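Local coordinates for protein uronate dehydrogenase (Agrobacterium tumefaciens, PDB 3RFX) that probably catalyses the NAD-dependent oxidation of uronic acids, on a Rossmann-type fold that holds the dinucleotide, at residues 72-84 with 254-266. The protein carries 1 engineered substitution. Residues are numbered along the deposited sequence; the frame is centred on the assembly and turned at random.
With NAD (nicotinamide-adenine-dinucleotide), chain D.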
loop_
_atom_site.group_PDB
_atom_site.type_symbol
_atom_site.label_atom_id
_atom_site.label_comp_id
_atom_site.label_asym_id
_atom_site.label_seq_id
_atom_site.Cartn_x
_atom_site.Cartn_y
_atom_site.Cartn_z
ATOM N N GLY A 72 1.567 1.016 -36.338
ATOM C CA GLY A 72 0.818 0.141 -37.220
ATOM C C GLY A 72 0.012 -0.925 -36.511
ATOM O O GLY A 72 0.467 -1.535 -35.550
ATOM N N GLY A 73 -1.194 -1.167 -37.005
ATOM C CA GLY A 73 -2.071 -2.144 -36.399
ATOM C C GLY A 73 -3.504 -1.652 -36.345
ATOM O O GLY A 73 -3.858 -0.662 -36.998
ATOM N N ILE A 74 -4.324 -2.346 -35.565
ATOM C CA ILE A 74 -5.738 -2.016 -35.431
ATOM C C ILE A 74 -5.977 -1.224 -34.150
ATOM O O ILE A 74 -5.664 -1.689 -33.051
ATOM C CB ILE A 74 -6.611 -3.276 -35.414
ATOM C CG1 ILE A 74 -6.336 -4.144 -36.650
ATOM C CG2 ILE A 74 -8.087 -2.898 -35.328
ATOM C CD1 ILE A 74 -6.724 -3.490 -37.952
ATOM N N SER A 75 -6.546 -0.032 -34.304
ATOM C CA SER A 75 -6.693 0.918 -33.204
ATOM C C SER A 75 -8.124 0.984 -32.666
ATOM O O SER A 75 -8.359 1.439 -31.541
ATOM C CB SER A 75 -6.278 2.308 -33.690
ATOM O OG SER A 75 -6.952 2.632 -34.905
ATOM N N VAL A 76 -9.076 0.551 -33.483
ATOM C CA VAL A 76 -10.481 0.561 -33.089
ATOM C C VAL A 76 -10.999 -0.863 -33.029
ATOM O O VAL A 76 -10.323 -1.793 -33.479
ATOM C CB VAL A 76 -11.336 1.362 -34.078
ATOM C CG1 VAL A 76 -10.836 2.796 -34.161
ATOM C CG2 VAL A 76 -11.320 0.698 -35.451
ATOM N N GLU A 77 -12.197 -1.043 -32.480
ATOM C CA GLU A 77 -12.742 -2.384 -32.329
ATOM C C GLU A 77 -13.114 -2.960 -33.691
ATOM O O GLU A 77 -13.820 -2.323 -34.473
ATOM C CB GLU A 77 -13.938 -2.393 -31.371
ATOM C CG GLU A 77 -14.427 -3.785 -30.985
ATOM C CD GLU A 77 -13.463 -4.545 -30.075
ATOM O OE1 GLU A 77 -12.405 -3.975 -29.717
ATOM O OE2 GLU A 77 -13.782 -5.700 -29.699
ATOM N N LYS A 78 -12.617 -4.164 -33.969
ATOM C CA LYS A 78 -12.854 -4.836 -35.242
ATOM C C LYS A 78 -13.024 -6.311 -34.967
ATOM O O LYS A 78 -12.842 -6.749 -33.830
ATOM C CB LYS A 78 -11.677 -4.622 -36.200
ATOM C CG LYS A 78 -11.523 -3.198 -36.669
ATOM C CD LYS A 78 -10.861 -3.147 -38.034
ATOM C CE LYS A 78 -10.837 -1.730 -38.601
ATOM N NZ LYS A 78 -12.201 -1.224 -38.903
ATOM N N PRO A 79 -13.401 -7.085 -35.997
ATOM C CA PRO A 79 -13.501 -8.535 -35.830
ATOM C C PRO A 79 -12.144 -9.150 -35.488
ATOM O O PRO A 79 -11.093 -8.601 -35.836
ATOM C CB PRO A 79 -13.969 -9.015 -37.211
ATOM C CG PRO A 79 -14.715 -7.839 -37.770
ATOM C CD PRO A 79 -13.937 -6.640 -37.299
ATOM N N PHE A 80 -12.192 -10.290 -34.815
ATOM C CA PHE A 80 -11.001 -10.973 -34.330
ATOM C C PHE A 80 -9.977 -11.240 -35.427
ATOM O O PHE A 80 -8.785 -11.022 -35.228
ATOM C CB PHE A 80 -11.400 -12.286 -33.650
ATOM C CG PHE A 80 -10.240 -13.042 -33.064
ATOM C CD1 PHE A 80 -9.563 -12.552 -31.961
ATOM C CD2 PHE A 80 -9.833 -14.247 -33.614
ATOM C CE1 PHE A 80 -8.492 -13.247 -31.416
ATOM C CE2 PHE A 80 -8.766 -14.947 -33.075
ATOM C CZ PHE A 80 -8.098 -14.444 -31.973
ATOM N N GLU A 81 -10.437 -11.703 -36.586
ATOM C CA GLU A 81 -9.514 -12.058 -37.669
ATOM C C GLU A 81 -8.543 -10.928 -38.007
ATOM O O GLU A 81 -7.341 -11.153 -38.161
ATOM C CB GLU A 81 -10.278 -12.500 -38.923
ATOM C CG GLU A 81 -11.041 -13.816 -38.771
ATOM C CD GLU A 81 -12.388 -13.667 -38.056
ATOM O OE1 GLU A 81 -12.748 -12.539 -37.643
ATOM O OE2 GLU A 81 -13.092 -14.694 -37.916
ATOM N N GLN A 82 -9.058 -9.709 -38.120
ATOM C CA GLN A 82 -8.218 -8.571 -38.470
ATOM C C GLN A 82 -7.270 -8.178 -37.328
ATOM O O GLN A 82 -6.144 -7.747 -37.570
ATOM C CB GLN A 82 -9.088 -7.373 -38.843
ATOM C CG GLN A 82 -10.120 -7.680 -39.918
ATOM C CD GLN A 82 -11.001 -6.491 -40.221
ATOM O OE1 GLN A 82 -10.568 -5.339 -40.119
ATOM N NE2 GLN A 82 -12.247 -6.761 -40.600
ATOM N N ILE A 83 -7.758 -8.282 -36.096
ATOM C CA ILE A 83 -6.965 -7.959 -34.906
ATOM C C ILE A 83 -5.823 -8.960 -34.782
ATOM O O ILE A 83 -4.675 -8.589 -34.541
ATOM C CB ILE A 83 -7.818 -8.071 -33.633
ATOM C CG1 ILE A 83 -9.023 -7.139 -33.705
ATOM C CG2 ILE A 83 -6.983 -7.766 -32.376
ATOM C CD1 ILE A 83 -8.718 -5.746 -33.344
ATOM N N LEU A 84 -6.163 -10.231 -34.949
ATOM C CA LEU A 84 -5.187 -11.320 -34.895
ATOM C C LEU A 84 -4.015 -11.042 -35.830
ATOM O O LEU A 84 -2.851 -11.178 -35.447
ATOM C CB LEU A 84 -5.868 -12.638 -35.277
ATOM C CG LEU A 84 -5.026 -13.910 -35.160
ATOM C CD1 LEU A 84 -4.766 -14.231 -33.692
ATOM C CD2 LEU A 84 -5.727 -15.069 -35.857
ATOM N N GLN A 254 -13.410 4.617 -18.530
ATOM C CA GLN A 254 -12.201 5.205 -19.100
ATOM C C GLN A 254 -12.045 4.914 -20.599
ATOM O O GLN A 254 -11.494 5.733 -21.341
ATOM C CB GLN A 254 -10.969 4.789 -18.282
ATOM C CG GLN A 254 -11.075 5.345 -16.861
ATOM C CD GLN A 254 -9.761 5.352 -16.113
ATOM O OE1 GLN A 254 -8.692 5.283 -16.720
ATOM N NE2 GLN A 254 -9.835 5.456 -14.787
ATOM N N GLY A 255 -12.574 3.778 -21.037
ATOM C CA GLY A 255 -12.591 3.421 -22.447
ATOM C C GLY A 255 -13.722 4.075 -23.232
ATOM O O GLY A 255 -13.842 3.885 -24.446
ATOM N N GLY A 256 -14.548 4.866 -22.556
ATOM C CA GLY A 256 -15.646 5.541 -23.236
ATOM C C GLY A 256 -16.599 4.563 -23.902
ATOM O O GLY A 256 -16.870 3.490 -23.360
ATOM N N THR A 257 -17.109 4.919 -25.081
ATOM C CA THR A 257 -18.111 4.075 -25.745
ATOM C C THR A 257 -17.610 2.687 -26.184
ATOM O O THR A 257 -18.409 1.835 -26.564
ATOM C CB THR A 257 -18.782 4.800 -26.938
ATOM O OG1 THR A 257 -17.799 5.102 -27.930
ATOM C CG2 THR A 257 -19.435 6.097 -26.468
ATOM N N PHE A 258 -16.301 2.435 -26.110
ATOM C CA PHE A 258 -15.801 1.091 -26.436
ATOM C C PHE A 258 -16.438 0.011 -25.572
ATOM O O PHE A 258 -16.583 -1.130 -26.020
ATOM C CB PHE A 258 -14.260 0.993 -26.340
ATOM C CG PHE A 258 -13.530 1.357 -27.618
ATOM C CD1 PHE A 258 -12.533 0.530 -28.122
ATOM C CD2 PHE A 258 -13.824 2.529 -28.300
ATOM C CE1 PHE A 258 -11.846 0.863 -29.283
ATOM C CE2 PHE A 258 -13.144 2.866 -29.464
ATOM C CZ PHE A 258 -12.150 2.030 -29.957
ATOM N N VAL A 259 -16.804 0.329 -24.329
ATOM C CA VAL A 259 -17.453 -0.688 -23.503
ATOM C C VAL A 259 -18.795 -1.141 -24.108
ATOM O O VAL A 259 -19.248 -2.270 -23.872
ATOM C CB VAL A 259 -17.677 -0.236 -22.042
ATOM C CG1 VAL A 259 -16.353 0.175 -21.392
ATOM C CG2 VAL A 259 -18.706 0.906 -21.978
ATOM N N ASP A 260 -19.419 -0.257 -24.883
ATOM C CA ASP A 260 -20.714 -0.543 -25.508
ATOM C C ASP A 260 -20.587 -1.403 -26.780
ATOM O O ASP A 260 -21.594 -1.921 -27.285
ATOM C CB ASP A 260 -21.437 0.762 -25.869
ATOM C CG ASP A 260 -21.838 1.580 -24.651
ATOM O OD1 ASP A 260 -22.060 1.001 -23.575
ATOM O OD2 ASP A 260 -21.949 2.814 -24.783
ATOM N N ASN A 261 -19.371 -1.541 -27.313
ATOM C CA ASN A 261 -19.162 -2.399 -28.490
ATOM C C ASN A 261 -19.474 -3.855 -28.175
ATOM O O ASN A 261 -19.074 -4.373 -27.122
ATOM C CB ASN A 261 -17.715 -2.321 -29.008
ATOM C CG ASN A 261 -17.383 -1.003 -29.666
ATOM O OD1 ASN A 261 -18.255 -0.321 -30.207
ATOM N ND2 ASN A 261 -16.096 -0.644 -29.652
ATOM N N PRO A 262 -20.180 -4.534 -29.094
ATOM C CA PRO A 262 -20.320 -5.988 -29.031
ATOM C C PRO A 262 -19.043 -6.619 -29.588
ATOM O O PRO A 262 -18.105 -5.895 -29.905
ATOM C CB PRO A 262 -21.494 -6.256 -29.978
ATOM C CG PRO A 262 -21.343 -5.194 -31.033
ATOM C CD PRO A 262 -20.801 -3.967 -30.309
ATOM N N ILE A 263 -19.001 -7.941 -29.688
ATOM C CA ILE A 263 -17.934 -8.598 -30.428
ATOM C C ILE A 263 -18.329 -8.517 -31.899
ATOM O O ILE A 263 -19.299 -9.148 -32.310
ATOM C CB ILE A 263 -17.798 -10.076 -30.028
ATOM C CG1 ILE A 263 -17.514 -10.200 -28.531
ATOM C CG2 ILE A 263 -16.718 -10.775 -30.870
ATOM C CD1 ILE A 263 -16.289 -9.414 -28.083
ATOM N N PHE A 264 -17.616 -7.716 -32.681
ATOM C CA PHE A 264 -17.955 -7.563 -34.096
ATOM C C PHE A 264 -17.543 -8.798 -34.894
ATOM O O PHE A 264 -16.539 -9.435 -34.584
ATOM C CB PHE A 264 -17.274 -6.338 -34.699
ATOM C CG PHE A 264 -17.748 -5.029 -34.134
ATOM C CD1 PHE A 264 -19.101 -4.752 -34.011
ATOM C CD2 PHE A 264 -16.832 -4.056 -33.765
ATOM C CE1 PHE A 264 -19.530 -3.532 -33.508
ATOM C CE2 PHE A 264 -17.249 -2.836 -33.261
ATOM C CZ PHE A 264 -18.604 -2.571 -33.134
ATOM N N LYS A 265 -18.309 -9.114 -35.933
ATOM C CA LYS A 265 -18.070 -10.304 -36.745
ATOM C C LYS A 265 -17.829 -9.944 -38.213
ATOM O O LYS A 265 -18.287 -8.906 -38.695
ATOM C CB LYS A 265 -19.267 -11.243 -36.651
ATOM C CG LYS A 265 -19.668 -11.610 -35.232
ATOM C CD LYS A 265 -18.792 -12.711 -34.674
ATOM C CE LYS A 265 -19.314 -13.177 -33.319
ATOM N NZ LYS A 265 -18.855 -14.556 -32.984
ATOM N N GLN A 266 -17.104 -10.808 -38.918
ATOM C CA GLN A 266 -16.835 -10.605 -40.339
ATOM C C GLN A 266 -18.014 -11.039 -41.196
ATOM O O GLN A 266 -18.877 -10.225 -41.523
ATOM C CB GLN A 266 -15.567 -11.352 -40.765
ATOM C CG GLN A 266 -14.285 -10.648 -40.368
ATOM C CD GLN A 266 -13.053 -11.322 -40.932
ATOM O OE1 GLN A 266 -12.978 -12.553 -40.998
ATOM N NE2 GLN A 266 -12.073 -10.518 -41.342
HETATM P PA NAD D . -5.025 4.285 -37.707
HETATM O O1A NAD D . -6.221 3.046 -37.634
HETATM O O2A NAD D . -5.537 5.856 -38.085
HETATM O O5B NAD D . -3.430 3.841 -38.200
HETATM C C5B NAD D . -3.196 2.479 -38.274
HETATM C C4B NAD D . -2.334 2.037 -39.459
HETATM O O4B NAD D . -1.829 0.716 -39.324
HETATM C C3B NAD D . -3.018 2.151 -40.749
HETATM O O3B NAD D . -2.637 3.166 -41.608
HETATM C C2B NAD D . -3.222 0.769 -41.211
HETATM O O2B NAD D . -3.331 0.555 -42.612
HETATM C C1B NAD D . -2.114 0.041 -40.533
HETATM N N9A NAD D . -2.300 -1.376 -40.383
HETATM C C8A NAD D . -3.451 -2.044 -39.912
HETATM N N7A NAD D . -3.218 -3.395 -40.035
HETATM C C5A NAD D . -1.940 -3.565 -40.609
HETATM C C6A NAD D . -1.209 -4.716 -40.952
HETATM N N6A NAD D . -1.781 -6.002 -40.748
HETATM N N1A NAD D . 0.052 -4.579 -41.504
HETATM C C2A NAD D . 0.604 -3.334 -41.723
HETATM N N3A NAD D . -0.132 -2.155 -41.368
HETATM C C4A NAD D . -1.382 -2.307 -40.825
HETATM O O3 NAD D . -4.690 4.355 -36.187
HETATM P PN NAD D . -4.217 5.659 -35.406
HETATM O O1N NAD D . -3.332 6.530 -36.281
HETATM O O2N NAD D . -5.412 6.478 -34.931
HETATM O O5D NAD D . -3.380 5.178 -34.154
HETATM O O HOH W 1 -15.963 -5.294 -28.069
HETATM O O HOH W 2 -14.906 -7.114 -31.900
HETATM O O HOH W 3 -14.692 -11.416 -34.148
HETATM O O HOH W 4 -15.380 -12.868 -36.798
#
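The loop that leaves strand 67-70 of the Rossmann fold and runs past NAD into helix 80-100 is lined along its outer side by the C-terminal tail, where Glu-77 and Pro-79 meet Phe-264. Glu-77 O comes to the ring edge, 3.5 Å from Phe-264 CD2. CG of Glu-77 lies 3.7 Å from the same CD2; chi1 of -171° sets it anti to the backbone N, and the bend at chi2 turns the carboxylate off the ring. Asn-261 ND2 packs on Glu-77 CB at 3.3 Å. The buried carboxylate suits a place rich in donors: the backbone N atoms of Leu-135 and of Ala-136, the engineered position, bind it, and a water on OE2 also bridges Lys-78 O to Phe-264 N. Pro-79, the N-cap residue, offers a rigid apolar ring, its CB 3.6 Å from Gln-266 CG. A second water joins Phe-264 O to Phe-80 N. The Gln-266 amide stacks flat on the Glu-81 carboxylate, OE1 3.2 Å from Glu-81 CD, as packing between acceptors. Upstream, Phe-258 CZ meets Val-76 CA at 3.8 Å. Glu-77 thus ties the loop to the start of helix 135-154, while the tail stacks Phe-258 on His-113, reaches the first turn of helix 80-100 and sends Lys-265 to Glu-96 of the second subunit.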